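PDB 2JEP: xyloglucanase from Paenibacillus pabuli, which hydrolyses xyloglucan, a polysaccharide of the plant cell wall, as a family 5 glycoside hydrolase. Local coordinates for residues W46-Q51 against L373-S377; N228-D232 against S262-Y266; E274-T280 against I327-D333. All blocks are in the same frame, centred on the assembly; numbering follows the deposited sequence. Where two conformers were deposited one is given.

Overall arrangement
The chain folds as an eight-stranded parallel (beta/alpha) barrel. Contact 1 opens at strand 45-48, the first of the barrel, and closes more than 320 residues later at the short hairpin strand 374-375. The other two contacts are nested inside that span. Contact 2 lies inside one beta-alpha-beta unit. It joins the loop after the fifth strand, with the start of helix 231-235, to strand 259-265, the sixth of the barrel. It closes before contact 3 opens. Contact 3 joins the loops after the sixth and seventh strands. The three centres lie about 20 to 22 Å apart, and no two contacts touch.

Contact 1 of 3, residues W46-Q51 against L373-S377; sequences WNLGNQ and LFNRS
Arg376 reaches across to the first strand of the (beta/alpha)8 barrel, and Trp46 and Phe374 meet beside it. The arginine has the largest surface buried here. Its chain runs extended from CG to NE and brings the guanidinium to Gly49, just past Leu48, which is the centre of an inverse gamma turn. Arg376 NH1 makes two hydrogen bonds, one of 2.8 Å to Gly49 O, in the carbonyl plane. Leu48 CD1 and Trp46 CH2 lie over one guanidinium face, with the indole turned 55° from it. Through its other terminal nitrogen, NH2, the arginine forms a salt bridge with Asp362 OD1. Asp362 OD2 accepts from Trp46 NE1, so this aspartate probably helps to hold both side chains.

Trp46 has CG anti to the backbone N (chi1 -179°), which lays the indole where its NE1 meets Phe374 CE2 and its CZ2 meets Arg376 NH2. The edge of Phe374 points at the indole face in an offset edge-to-face pair. The planes are 81° apart, and the centroids of the Phe374 ring and the Trp46 five-membered ring are 5.4 Å apart. Helix 72-80 touches this group through Val78 and Leu74. The amide of Gln51 lies nearly coplanar with the guanidinium, and its NE2 bonds to Pro68 O. The amide oxygen completes the grip: Gln51 OE1 accepts from Arg376 NH1 at 2.9 Å, close to the guanidinium plane.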
ATOM      1  N   TRP A  46      -8.103  -2.061  -3.834  1.00  6.56           N
ATOM      2  CA  TRP A  46      -7.931  -3.444  -3.427  1.00  6.39           C
ATOM      3  C   TRP A  46      -6.496  -3.856  -3.712  1.00  6.50           C
ATOM      4  O   TRP A  46      -5.974  -3.609  -4.797  1.00  6.72           O
ATOM      5  CB  TRP A  46      -8.932  -4.303  -4.171  1.00  7.03           C
ATOM      6  CG  TRP A  46      -8.945  -5.774  -3.883  1.00  6.77           C
ATOM      7  CD1 TRP A  46      -9.704  -6.414  -2.969  1.00  7.33           C
ATOM      8  CD2 TRP A  46      -8.200  -6.793  -4.582  1.00  6.75           C
ATOM      9  NE1 TRP A  46      -9.487  -7.794  -3.050  1.00  7.49           N
ATOM     10  CE2 TRP A  46      -8.574  -8.038  -4.044  1.00  6.97           C
ATOM     11  CE3 TRP A  46      -7.275  -6.768  -5.637  1.00  6.70           C
ATOM     12  CZ2 TRP A  46      -8.055  -9.244  -4.525  1.00  6.90           C
ATOM     13  CZ3 TRP A  46      -6.768  -7.961  -6.109  1.00  7.71           C
ATOM     14  CH2 TRP A  46      -7.153  -9.178  -5.549  1.00  7.58           C
ATOM     15  N   ASN A  47      -5.843  -4.488  -2.735  1.00  6.28           N
ATOM     16  CA  ASN A  47      -4.488  -4.993  -2.906  1.00  6.29           C
ATOM     17  C   ASN A  47      -4.487  -6.400  -3.453  1.00  6.12           C
ATOM     18  O   ASN A  47      -5.167  -7.288  -2.924  1.00  6.44           O
ATOM     19  CB  ASN A  47      -3.767  -5.094  -1.559  1.00  5.63           C
ATOM     20  CG  ASN A  47      -3.186  -3.798  -1.066  1.00  6.37           C
ATOM     21  OD1 ASN A  47      -2.029  -3.461  -1.392  1.00  6.79           O
ATOM     22  ND2 ASN A  47      -3.961  -3.080  -0.249  1.00  6.40           N
ATOM     23  N   LEU A  48      -3.653  -6.603  -4.453  1.00  6.30           N
ATOM     24  CA  LEU A  48      -3.353  -7.915  -4.991  1.00  6.79           C
ATOM     25  C   LEU A  48      -2.275  -8.558  -4.107  1.00  6.91           C
ATOM     26  O   LEU A  48      -1.115  -8.727  -4.491  1.00  7.36           O
ATOM     27  CB  LEU A  48      -2.919  -7.759  -6.460  1.00  7.18           C
ATOM     28  CG  LEU A  48      -2.581  -9.026  -7.261  1.00  7.49           C
ATOM     29  CD1 LEU A  48      -3.796  -9.941  -7.429  1.00  8.11           C
ATOM     30  CD2 LEU A  48      -2.018  -8.628  -8.642  1.00  8.66           C
ATOM     31  N   GLY A  49      -2.668  -8.864  -2.876  1.00  6.78           N
ATOM     32  CA  GLY A  49      -1.713  -9.243  -1.869  1.00  5.95           C
ATOM     33  C   GLY A  49      -1.242 -10.684  -1.997  1.00  6.83           C
ATOM     34  O   GLY A  49      -1.964 -11.561  -2.504  1.00  6.97           O
ATOM     35  N   ASN A  50      -0.064 -10.939  -1.429  1.00  7.13           N
ATOM     36  CA  ASN A  50       0.556 -12.250  -1.429  1.00  7.02           C
ATOM     37  C   ASN A  50       0.683 -12.802  -2.856  1.00  6.99           C
ATOM     38  O   ASN A  50       0.426 -13.988  -3.127  1.00  7.56           O
ATOM     39  CB  ASN A  50      -0.179 -13.220  -0.486  1.00  7.64           C
ATOM     40  CG  ASN A  50       0.132 -12.964   0.968  1.00  8.09           C
ATOM     41  OD1 ASN A  50       0.626 -11.890   1.328  1.00  9.81           O
ATOM     42  ND2 ASN A  50      -0.221 -13.927   1.823  1.00  9.90           N
ATOM     43  N   GLN A  51       1.140 -11.930  -3.761  1.00  6.98           N
ATOM     44  CA  GLN A  51       1.433 -12.335  -5.136  1.00  6.88           C
ATOM     45  C   GLN A  51       2.824 -11.879  -5.518  1.00  7.11           C
ATOM     46  O   GLN A  51       3.795 -12.561  -5.159  1.00  7.07           O
ATOM     47  CB  GLN A  51       0.333 -11.883  -6.116  1.00  7.82           C
ATOM     48  CG  GLN A  51      -1.088 -12.419  -5.746  1.00  7.66           C
ATOM     49  CD  GLN A  51      -1.531 -13.751  -6.347  1.00  8.02           C
ATOM     50  OE1 GLN A  51      -2.748 -14.002  -6.386  1.00  7.74           O
ATOM     51  NE2 GLN A  51      -0.588 -14.602  -6.806  1.00  7.67           N
ATOM     52  N   LEU A 373     -11.315 -11.566   0.252  1.00  7.28           N
ATOM     53  CA  LEU A 373     -12.706 -11.358  -0.079  1.00  7.40           C
ATOM     54  C   LEU A 373     -13.156 -12.167  -1.292  1.00  7.58           C
ATOM     55  O   LEU A 373     -14.362 -12.217  -1.582  1.00  7.77           O
ATOM     56  CB  LEU A 373     -13.007  -9.881  -0.365  1.00  8.02           C
ATOM     57  CG  LEU A 373     -12.462  -8.870   0.642  1.00  8.08           C
ATOM     58  CD1 LEU A 373     -12.794  -7.440   0.179  1.00  9.61           C
ATOM     59  CD2 LEU A 373     -12.963  -9.151   2.073  1.00  8.49           C
ATOM     60  N   PHE A 374     -12.189 -12.751  -2.000  1.00  7.95           N
ATOM     61  CA  PHE A 374     -12.407 -13.578  -3.196  1.00  8.09           C
ATOM     62  C   PHE A 374     -11.618 -14.870  -3.056  1.00  8.07           C
ATOM     63  O   PHE A 374     -10.570 -14.888  -2.418  1.00  7.83           O
ATOM     64  CB  PHE A 374     -11.905 -12.851  -4.447  1.00  8.84           C
ATOM     65  CG  PHE A 374     -12.533 -11.508  -4.656  1.00  8.38           C
ATOM     66  CD1 PHE A 374     -13.702 -11.367  -5.408  1.00  9.41           C
ATOM     67  CD2 PHE A 374     -11.943 -10.370  -4.143  1.00  8.61           C
ATOM     68  CE1 PHE A 374     -14.274 -10.126  -5.599  1.00 10.36           C
ATOM     69  CE2 PHE A 374     -12.516  -9.120  -4.329  1.00  9.68           C
ATOM     70  CZ  PHE A 374     -13.678  -8.998  -5.048  1.00  9.37           C
ATOM     71  N   ASN A 375     -12.134 -15.942  -3.657  1.00  8.64           N
ATOM     72  CA  ASN A 375     -11.364 -17.170  -3.805  0.50  9.06           C
ATOM     73  C   ASN A 375     -10.708 -17.103  -5.181  1.00  8.99           C
ATOM     74  O   ASN A 375     -11.372 -17.080  -6.215  1.00  9.44           O
ATOM     75  CB  ASN A 375     -12.189 -18.446  -3.603  0.50  9.29           C
ATOM     76  CG  ASN A 375     -11.341 -19.704  -3.751  0.50 11.00           C
ATOM     77  OD1 ASN A 375     -10.660 -19.868  -4.758  0.50 10.28           O
ATOM     78  ND2 ASN A 375     -11.359 -20.582  -2.751  0.50 12.41           N
ATOM     79  N   ARG A 376      -9.382 -16.989  -5.144  1.00  8.69           N
ATOM     80  CA  ARG A 376      -8.609 -16.819  -6.359  1.00  8.65           C
ATOM     81  C   ARG A 376      -8.524 -18.096  -7.185  1.00  8.93           C
ATOM     82  O   ARG A 376      -8.243 -18.046  -8.345  1.00  9.31           O
ATOM     83  CB  ARG A 376      -7.231 -16.287  -6.024  1.00  8.20           C
ATOM     84  CG  ARG A 376      -7.304 -14.929  -5.371  1.00  7.68           C
ATOM     85  CD  ARG A 376      -5.969 -14.249  -5.133  1.00  7.60           C
ATOM     86  NE  ARG A 376      -6.158 -13.052  -4.306  1.00  7.21           N
ATOM     87  CZ  ARG A 376      -5.168 -12.283  -3.862  1.00  7.37           C
ATOM     88  NH1 ARG A 376      -3.931 -12.467  -4.275  1.00  7.96           N
ATOM     89  NH2 ARG A 376      -5.410 -11.310  -3.013  1.00  7.30           N
ATOM     90  N   SER A 377      -8.802 -19.241  -6.593  1.00 11.35           N
ATOM     91  CA  SER A 377      -8.887 -20.475  -7.381  1.00 12.94           C
ATOM     92  C   SER A 377     -10.036 -20.527  -8.350  1.00 13.67           C
ATOM     93  O   SER A 377      -9.901 -21.210  -9.357  1.00 12.49           O
ATOM     94  CB  SER A 377      -9.041 -21.658  -6.454  1.00 14.82           C
ATOM     95  OG  SER A 377      -7.868 -21.762  -5.732  1.00 19.73           O
TER

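Contact 2 of 3, residues N228-D232 against S262-Y266; sequences NTNID and SAHYY
Thr229 O accepts a nearly straight hydrogen bond of 2.9 Å from His264 N. Ala263 CA makes a CA-H...O contact with the same oxygen. Thr229 also covers one face of the His264 ring. Its methyl CG2 sits over the ring centre, 3.7 Å from the centroid, in a CH-pi contact. Thr229 OG1 lies between its own backbone N and carbonyl carbon (chi1 62°), which leaves CG2 to face the imidazole. This hydroxyl donates to Asn228 O, 2.7 Å from OG1, from above the carbonyl plane. His264 ND1 is hydrogen-bonded to Glu182 OE2.

A water bridges the backbones: it accepts from Ile231 N and donates to His264 O. Beside it Ile231 CG1 packs on Ala263 CB at 3.6 Å, and CD1 reaches the Tyr265 ring. Asn230 is the N-cap of helix 231-235, its OD1 accepting from Tyr233 N.

The contact lies within a beta-alpha-beta unit of the (beta/alpha)8 barrel. It sets the start of helix 231-235 against strand 259-265, the sixth of the barrel, which runs between strands 222-225 and 319-324. Helix 298-313 packs on Ile231 and Tyr265.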
ATOM      1  N   ASN A 228       7.456   3.373   8.663  1.00  7.13           N
ATOM      2  CA  ASN A 228       6.628   2.181   8.895  1.00  7.16           C
ATOM      3  C   ASN A 228       5.163   2.390   8.540  1.00  7.10           C
ATOM      4  O   ASN A 228       4.303   1.726   9.109  1.00  7.86           O
ATOM      5  CB  ASN A 228       6.735   1.653  10.321  1.00  7.69           C
ATOM      6  CG  ASN A 228       6.357   0.204  10.404  1.00  8.84           C
ATOM      7  OD1 ASN A 228       6.493  -0.546   9.415  1.00  9.07           O
ATOM      8  ND2 ASN A 228       5.920  -0.219  11.583  1.00 10.62           N
ATOM      9  N   THR A 229       4.884   3.261   7.580  1.00  6.67           N
ATOM     10  CA  THR A 229       3.511   3.609   7.181  1.00  6.28           C
ATOM     11  C   THR A 229       2.626   3.971   8.390  1.00  7.16           C
ATOM     12  O   THR A 229       1.410   3.819   8.354  1.00  7.47           O
ATOM     13  CB  THR A 229       2.844   2.572   6.266  1.00  6.24           C
ATOM     14  OG1 THR A 229       2.728   1.317   6.923  1.00  7.13           O
ATOM     15  CG2 THR A 229       3.596   2.421   4.949  1.00  7.10           C
ATOM     16  N   ASN A 230       3.263   4.499   9.437  1.00  7.29           N
ATOM     17  CA  ASN A 230       2.570   4.776  10.696  1.00  7.50           C
ATOM     18  C   ASN A 230       2.073   6.223  10.714  1.00  7.40           C
ATOM     19  O   ASN A 230       2.881   7.165  10.611  1.00  8.05           O
ATOM     20  CB  ASN A 230       3.559   4.527  11.839  1.00  8.20           C
ATOM     21  CG  ASN A 230       2.980   4.763  13.198  1.00  9.57           C
ATOM     22  OD1 ASN A 230       2.769   5.872  13.613  1.00  9.52           O
ATOM     23  ND2 ASN A 230       2.759   3.687  13.911  1.00 15.85           N
ATOM     24  N   ILE A 231       0.769   6.405  10.908  1.00  7.20           N
ATOM     25  CA  ILE A 231       0.200   7.760  10.906  1.00  7.70           C
ATOM     26  C   ILE A 231       0.880   8.689  11.920  1.00  8.59           C
ATOM     27  O   ILE A 231       1.350   9.765  11.563  1.00  8.27           O
ATOM     28  CB  ILE A 231      -1.328   7.715  11.129  1.00  7.56           C
ATOM     29  CG1 ILE A 231      -2.019   7.173   9.855  1.00  8.50           C
ATOM     30  CG2 ILE A 231      -1.874   9.096  11.494  1.00  8.62           C
ATOM     31  CD1 ILE A 231      -3.527   6.896  10.002  1.00  9.10           C
ATOM     32  N   ASP A 232       0.952   8.265  13.168  1.00  8.41           N
ATOM     33  CA  ASP A 232       1.512   9.148  14.203  1.00  8.81           C
ATOM     34  C   ASP A 232       2.947   9.542  13.887  1.00  8.78           C
ATOM     35  O   ASP A 232       3.345  10.698  14.084  1.00  9.43           O
ATOM     36  CB  ASP A 232       1.513   8.457  15.541  1.00  9.88           C
ATOM     37  CG  ASP A 232       0.133   8.393  16.192  1.00 11.71           C
ATOM     38  OD1 ASP A 232      -0.817   9.031  15.710  1.00 11.96           O
ATOM     39  OD2 ASP A 232       0.060   7.706  17.229  1.00 15.10           O
ATOM     40  N   SER A 262       1.417   7.981   1.764  1.00  6.31           N
ATOM     41  CA  SER A 262       0.936   6.657   2.154  1.00  6.33           C
ATOM     42  C   SER A 262       0.918   6.466   3.651  1.00  6.44           C
ATOM     43  O   SER A 262       1.849   6.885   4.305  1.00  7.54           O
ATOM     44  CB  SER A 262       1.886   5.627   1.581  1.00  6.15           C
ATOM     45  OG  SER A 262       1.672   4.343   2.108  1.00  7.43           O
ATOM     46  N   ALA A 263      -0.138   5.826   4.170  1.00  6.50           N
ATOM     47  CA  ALA A 263      -0.122   5.247   5.519  1.00  6.28           C
ATOM     48  C   ALA A 263      -0.927   3.957   5.454  1.00  6.19           C
ATOM     49  O   ALA A 263      -1.740   3.762   4.516  1.00  7.00           O
ATOM     50  CB  ALA A 263      -0.712   6.222   6.595  1.00  8.28           C
ATOM     51  N   HIS A 264      -0.663   3.057   6.407  1.00  6.28           N
ATOM     52  CA  HIS A 264      -1.401   1.804   6.542  1.00  5.97           C
ATOM     53  C   HIS A 264      -2.132   1.787   7.875  1.00  6.77           C
ATOM     54  O   HIS A 264      -1.694   2.437   8.806  1.00  8.47           O
ATOM     55  CB  HIS A 264      -0.456   0.602   6.439  1.00  6.56           C
ATOM     56  CG  HIS A 264       0.179   0.440   5.090  1.00  6.57           C
ATOM     57  ND1 HIS A 264       1.192  -0.461   4.836  1.00  6.16           N
ATOM     58  CD2 HIS A 264      -0.009   1.133   3.939  1.00  6.12           C
ATOM     59  CE1 HIS A 264       1.554  -0.350   3.560  1.00  6.53           C
ATOM     60  NE2 HIS A 264       0.835   0.603   2.987  1.00  5.99           N
ATOM     61  N   TYR A 265      -3.228   1.042   7.958  1.00  7.07           N
ATOM     62  CA  TYR A 265      -4.061   1.097   9.154  1.00  7.03           C
ATOM     63  C   TYR A 265      -4.622  -0.269   9.510  1.00  7.22           C
ATOM     64  O   TYR A 265      -5.429  -0.828   8.767  1.00  7.74           O
ATOM     65  CB  TYR A 265      -5.210   2.076   8.951  1.00  7.66           C
ATOM     66  CG  TYR A 265      -5.916   2.458  10.230  1.00  7.20           C
ATOM     67  CD1 TYR A 265      -5.356   3.388  11.083  1.00  8.63           C
ATOM     68  CD2 TYR A 265      -7.109   1.848  10.625  1.00  7.76           C
ATOM     69  CE1 TYR A 265      -5.995   3.729  12.270  1.00  8.96           C
ATOM     70  CE2 TYR A 265      -7.734   2.192  11.803  1.00  8.49           C
ATOM     71  CZ  TYR A 265      -7.172   3.131  12.612  1.00  8.44           C
ATOM     72  OH  TYR A 265      -7.775   3.504  13.803  1.00  9.47           O
ATOM     73  N   TYR A 266      -4.199  -0.780  10.662  1.00  7.37           N
ATOM     74  CA  TYR A 266      -4.659  -2.053  11.184  1.00  7.16           C
ATOM     75  C   TYR A 266      -4.909  -1.933  12.696  1.00  7.10           C
ATOM     76  O   TYR A 266      -4.719  -2.905  13.433  1.00  8.64           O
ATOM     77  CB  TYR A 266      -3.625  -3.138  10.923  1.00  8.00           C
ATOM     78  CG  TYR A 266      -3.335  -3.485   9.466  1.00  7.41           C
ATOM     79  CD1 TYR A 266      -4.124  -4.378   8.784  1.00  7.14           C
ATOM     80  CD2 TYR A 266      -2.241  -2.966   8.815  1.00  7.53           C
ATOM     81  CE1 TYR A 266      -3.808  -4.774   7.502  1.00  7.74           C
ATOM     82  CE2 TYR A 266      -1.920  -3.343   7.531  1.00  7.67           C
ATOM     83  CZ  TYR A 266      -2.718  -4.229   6.865  1.00  7.38           C
ATOM     84  OH  TYR A 266      -2.405  -4.696   5.608  1.00  8.04           O
TER
HETATM   85  O   HOH W   1      -0.809   3.981  11.012  1.00 10.13           O

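Contact 3 of 3, residues E274-T280 against I327-D333; sequences EENGNIT and IDKTSYD
Lys329 extends into the curve of segment 274-280, and its ammonium is gripped by backbone carbonyls. CB starts beside Thr280, 4.0 Å from Thr280 CG2, and lies at the edge of the Tyr332 ring. Lys329 CG continues anti to the carbonyl carbon (chi1 -64°), 4.1 Å from Asn276 O, and the chain stays extended to the tip. CD passes close to Ile279 O and Asn276 O. CE comes beside Glu274 O and Asn276 O. NZ then donates three hydrogen bonds across the contact. Glu274 O, Asn276 O and Ile279 O each lie 2.9 Å from Lys329 NZ. With Asp270 O, in helix 269-272, four carbonyl oxygens surround the ammonium and must share its three protons. The carbonyls of Glu274 and Ile279 take the ammonium in their planes, while that of Asn276 is met at a tilt. These backbone oxygens probably stabilise the charge of this buried lysine.

Gly277 CA packs over one face of the Tyr332 ring, 3.7 Å from the centroid, in a CH-pi contact. Ser331 OG lies on the opposite face, and Tyr332 OH bonds to His369. Asn276 OD1 accepts from Asn278 N in an Asx turn.

At the far end Thr280 OG1 donates to Asp333 OD2, 2.7 Å away, on the anti lone pair. Near the other end Ile327 CD1 packs against Glu275 CG.

The contact joins the loops that follow the sixth and seventh strands of the (beta/alpha)8 barrel, 259-265 and 319-324, beyond their C-terminal ends. Segment 327-333 leads into helix 336-353, where Asn336 bonds to Lys329 N and Thr280 O.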
ATOM      1  N   GLU A 274      -3.850  -9.588  15.210  1.00  7.95           N
ATOM      2  CA  GLU A 274      -3.267 -10.568  16.131  1.00  9.22           C
ATOM      3  C   GLU A 274      -3.945 -11.935  15.949  1.00  9.17           C
ATOM      4  O   GLU A 274      -5.170 -12.039  16.007  1.00  8.80           O
ATOM      5  CB  GLU A 274      -3.426 -10.082  17.571  1.00  8.98           C
ATOM      6  CG  GLU A 274      -2.771 -10.970  18.591  1.00 11.20           C
ATOM      7  CD  GLU A 274      -2.859 -10.484  20.025  1.00 13.48           C
ATOM      8  OE1 GLU A 274      -3.455  -9.434  20.239  1.00 17.24           O
ATOM      9  OE2 GLU A 274      -2.365 -11.194  20.932  1.00 16.75           O
ATOM     10  N   GLU A 275      -3.131 -12.967  15.715  1.00  8.89           N
ATOM     11  CA  GLU A 275      -3.615 -14.279  15.284  1.00  9.63           C
ATOM     12  C   GLU A 275      -4.020 -15.165  16.469  1.00  9.46           C
ATOM     13  O   GLU A 275      -3.433 -16.220  16.732  1.00 11.04           O
ATOM     14  CB  GLU A 275      -2.571 -14.943  14.374  1.00  9.89           C
ATOM     15  CG  GLU A 275      -2.409 -14.248  13.023  1.00 10.03           C
ATOM     16  CD  GLU A 275      -1.504 -14.997  12.062  1.00 12.19           C
ATOM     17  OE1 GLU A 275      -0.613 -15.717  12.546  1.00 18.02           O
ATOM     18  OE2 GLU A 275      -1.716 -14.888  10.820  1.00 14.67           O
ATOM     19  N   ASN A 276      -5.039 -14.706  17.176  1.00  9.59           N
ATOM     20  CA  ASN A 276      -5.682 -15.484  18.217  1.00  9.91           C
ATOM     21  C   ASN A 276      -7.085 -14.932  18.439  1.00  9.08           C
ATOM     22  O   ASN A 276      -7.519 -13.978  17.775  1.00  8.89           O
ATOM     23  CB  ASN A 276      -4.840 -15.531  19.499  1.00 10.67           C
ATOM     24  CG  ASN A 276      -4.646 -14.178  20.119  1.00 11.36           C
ATOM     25  OD1 ASN A 276      -5.594 -13.408  20.270  1.00 10.70           O
ATOM     26  ND2 ASN A 276      -3.399 -13.873  20.495  1.00 13.28           N
ATOM     27  N   GLY A 277      -7.812 -15.581  19.339  1.00  9.84           N
ATOM     28  CA  GLY A 277      -9.209 -15.224  19.584  1.00  9.89           C
ATOM     29  C   GLY A 277      -9.462 -14.322  20.756  1.00  9.97           C
ATOM     30  O   GLY A 277     -10.609 -14.175  21.172  1.00 11.21           O
ATOM     31  N   ASN A 278      -8.420 -13.651  21.248  1.00  9.57           N
ATOM     32  CA  ASN A 278      -8.618 -12.784  22.421  1.00 10.32           C
ATOM     33  C   ASN A 278      -9.654 -11.692  22.121  1.00  9.83           C
ATOM     34  O   ASN A 278     -10.538 -11.416  22.939  1.00 12.03           O
ATOM     35  CB  ASN A 278      -7.316 -12.114  22.862  1.00 11.62           C
ATOM     36  CG  ASN A 278      -6.252 -13.095  23.327  1.00 15.52           C
ATOM     37  OD1 ASN A 278      -6.541 -14.260  23.617  1.00 17.58           O
ATOM     38  ND2 ASN A 278      -5.008 -12.591  23.457  1.00 17.98           N
ATOM     39  N   ILE A 279      -9.531 -11.050  20.960  1.00  8.52           N
ATOM     40  CA  ILE A 279     -10.389  -9.935  20.563  1.00  8.29           C
ATOM     41  C   ILE A 279     -10.934 -10.255  19.172  1.00  7.85           C
ATOM     42  O   ILE A 279     -10.177 -10.415  18.202  1.00  8.33           O
ATOM     43  CB  ILE A 279      -9.607  -8.605  20.521  1.00  7.83           C
ATOM     44  CG1 ILE A 279      -8.987  -8.278  21.886  1.00  9.19           C
ATOM     45  CG2 ILE A 279     -10.507  -7.477  20.018  1.00  9.20           C
ATOM     46  CD1 ILE A 279      -9.986  -8.086  23.051  1.00  9.86           C
ATOM     47  N   THR A 280     -12.262 -10.330  19.080  1.00  7.90           N
ATOM     48  CA  THR A 280     -12.939 -10.740  17.865  1.00  6.95           C
ATOM     49  C   THR A 280     -14.045  -9.770  17.417  1.00  6.69           C
ATOM     50  O   THR A 280     -14.722 -10.035  16.426  1.00  7.19           O
ATOM     51  CB  THR A 280     -13.542 -12.140  18.064  1.00  7.51           C
ATOM     52  OG1 THR A 280     -14.385 -12.092  19.216  1.00  8.57           O
ATOM     53  CG2 THR A 280     -12.447 -13.201  18.254  1.00  8.81           C
ATOM     54  N   ILE A 327      -8.380  -9.682  10.115  1.00  6.30           N
ATOM     55  CA  ILE A 327      -8.262 -11.102   9.835  1.00  7.48           C
ATOM     56  C   ILE A 327      -9.482 -11.910  10.277  1.00  7.15           C
ATOM     57  O   ILE A 327     -10.177 -11.572  11.253  1.00  7.56           O
ATOM     58  CB  ILE A 327      -6.990 -11.715  10.469  1.00  7.25           C
ATOM     59  CG1 ILE A 327      -6.987 -11.653  12.016  1.00  7.50           C
ATOM     60  CG2 ILE A 327      -5.760 -11.070   9.845  1.00  7.73           C
ATOM     61  CD1 ILE A 327      -5.861 -12.385  12.632  1.00  9.16           C
ATOM     62  N   ASP A 328      -9.702 -13.029   9.583  1.00  6.86           N
ATOM     63  CA  ASP A 328     -10.858 -13.892   9.818  1.00  6.79           C
ATOM     64  C   ASP A 328     -10.716 -14.663  11.114  1.00  7.21           C
ATOM     65  O   ASP A 328      -9.880 -15.560  11.225  1.00  7.24           O
ATOM     66  CB  ASP A 328     -11.009 -14.836   8.632  1.00  6.82           C
ATOM     67  CG  ASP A 328     -12.248 -15.721   8.688  1.00  7.19           C
ATOM     68  OD1 ASP A 328     -12.793 -15.922   9.791  1.00  8.16           O
ATOM     69  OD2 ASP A 328     -12.626 -16.215   7.590  1.00  7.48           O
ATOM     70  N   LYS A 329     -11.556 -14.297  12.087  1.00  6.36           N
ATOM     71  CA  LYS A 329     -11.583 -14.939  13.413  1.00  6.61           C
ATOM     72  C   LYS A 329     -12.891 -15.687  13.642  1.00  6.44           C
ATOM     73  O   LYS A 329     -13.260 -15.924  14.791  1.00  6.77           O
ATOM     74  CB  LYS A 329     -11.296 -13.918  14.534  1.00  6.53           C
ATOM     75  CG  LYS A 329      -9.912 -13.331  14.448  1.00  7.08           C
ATOM     76  CD  LYS A 329      -9.598 -12.446  15.622  1.00  7.99           C
ATOM     77  CE  LYS A 329      -8.248 -11.794  15.504  1.00  7.81           C
ATOM     78  NZ  LYS A 329      -7.800 -11.209  16.821  1.00  8.19           N
ATOM     79  N   THR A 330     -13.574 -16.080  12.559  1.00  6.50           N
ATOM     80  CA  THR A 330     -14.811 -16.844  12.712  1.00  6.68           C
ATOM     81  C   THR A 330     -14.604 -18.220  13.356  1.00  7.02           C
ATOM     82  O   THR A 330     -15.572 -18.774  13.889  1.00  8.17           O
ATOM     83  CB  THR A 330     -15.530 -17.044  11.364  1.00  6.99           C
ATOM     84  OG1 THR A 330     -14.674 -17.730  10.440  1.00  7.89           O
ATOM     85  CG2 THR A 330     -16.006 -15.721  10.788  1.00  8.43           C
ATOM     86  N   SER A 331     -13.362 -18.717  13.379  1.00  6.81           N
ATOM     87  CA  SER A 331     -13.032 -19.966  14.078  1.00  6.90           C
ATOM     88  C   SER A 331     -13.016 -19.787  15.595  1.00  7.89           C
ATOM     89  O   SER A 331     -13.020 -20.766  16.339  1.00  8.66           O
ATOM     90  CB  SER A 331     -11.678 -20.519  13.626  1.00  7.89           C
ATOM     91  OG  SER A 331     -10.605 -19.644  13.932  1.00  8.72           O
ATOM     92  N   TYR A 332     -12.977 -18.537  16.046  1.00  7.94           N
ATOM     93  CA  TYR A 332     -12.972 -18.207  17.475  1.00  7.92           C
ATOM     94  C   TYR A 332     -14.322 -17.663  17.940  1.00  8.28           C
ATOM     95  O   TYR A 332     -14.729 -17.908  19.073  1.00 10.21           O
ATOM     96  CB  TYR A 332     -11.897 -17.160  17.755  1.00  8.68           C
ATOM     97  CG  TYR A 332     -10.480 -17.529  17.323  1.00  7.87           C
ATOM     98  CD1 TYR A 332      -9.741 -18.492  17.993  1.00  9.28           C
ATOM     99  CD2 TYR A 332      -9.864 -16.888  16.280  1.00  8.85           C
ATOM    100  CE1 TYR A 332      -8.434 -18.787  17.621  1.00 10.64           C
ATOM    101  CE2 TYR A 332      -8.597 -17.175  15.890  1.00  8.65           C
ATOM    102  CZ  TYR A 332      -7.868 -18.123  16.571  1.00  9.04           C
ATOM    103  OH  TYR A 332      -6.560 -18.383  16.232  1.00 10.04           O
ATOM    104  N   ASP A 333     -14.958 -16.853  17.099  1.00  7.26           N
ATOM    105  CA  ASP A 333     -16.210 -16.150  17.417  1.00  7.49           C
ATOM    106  C   ASP A 333     -17.067 -16.210  16.159  1.00  7.27           C
ATOM    107  O   ASP A 333     -16.722 -15.608  15.146  1.00  7.26           O
ATOM    108  CB  ASP A 333     -15.880 -14.706  17.794  1.00  7.66           C
ATOM    109  CG  ASP A 333     -17.099 -13.854  18.111  1.00  8.19           C
ATOM    110  OD1 ASP A 333     -18.248 -14.280  17.812  1.00  9.00           O
ATOM    111  OD2 ASP A 333     -16.896 -12.732  18.617  1.00  8.82           O
TER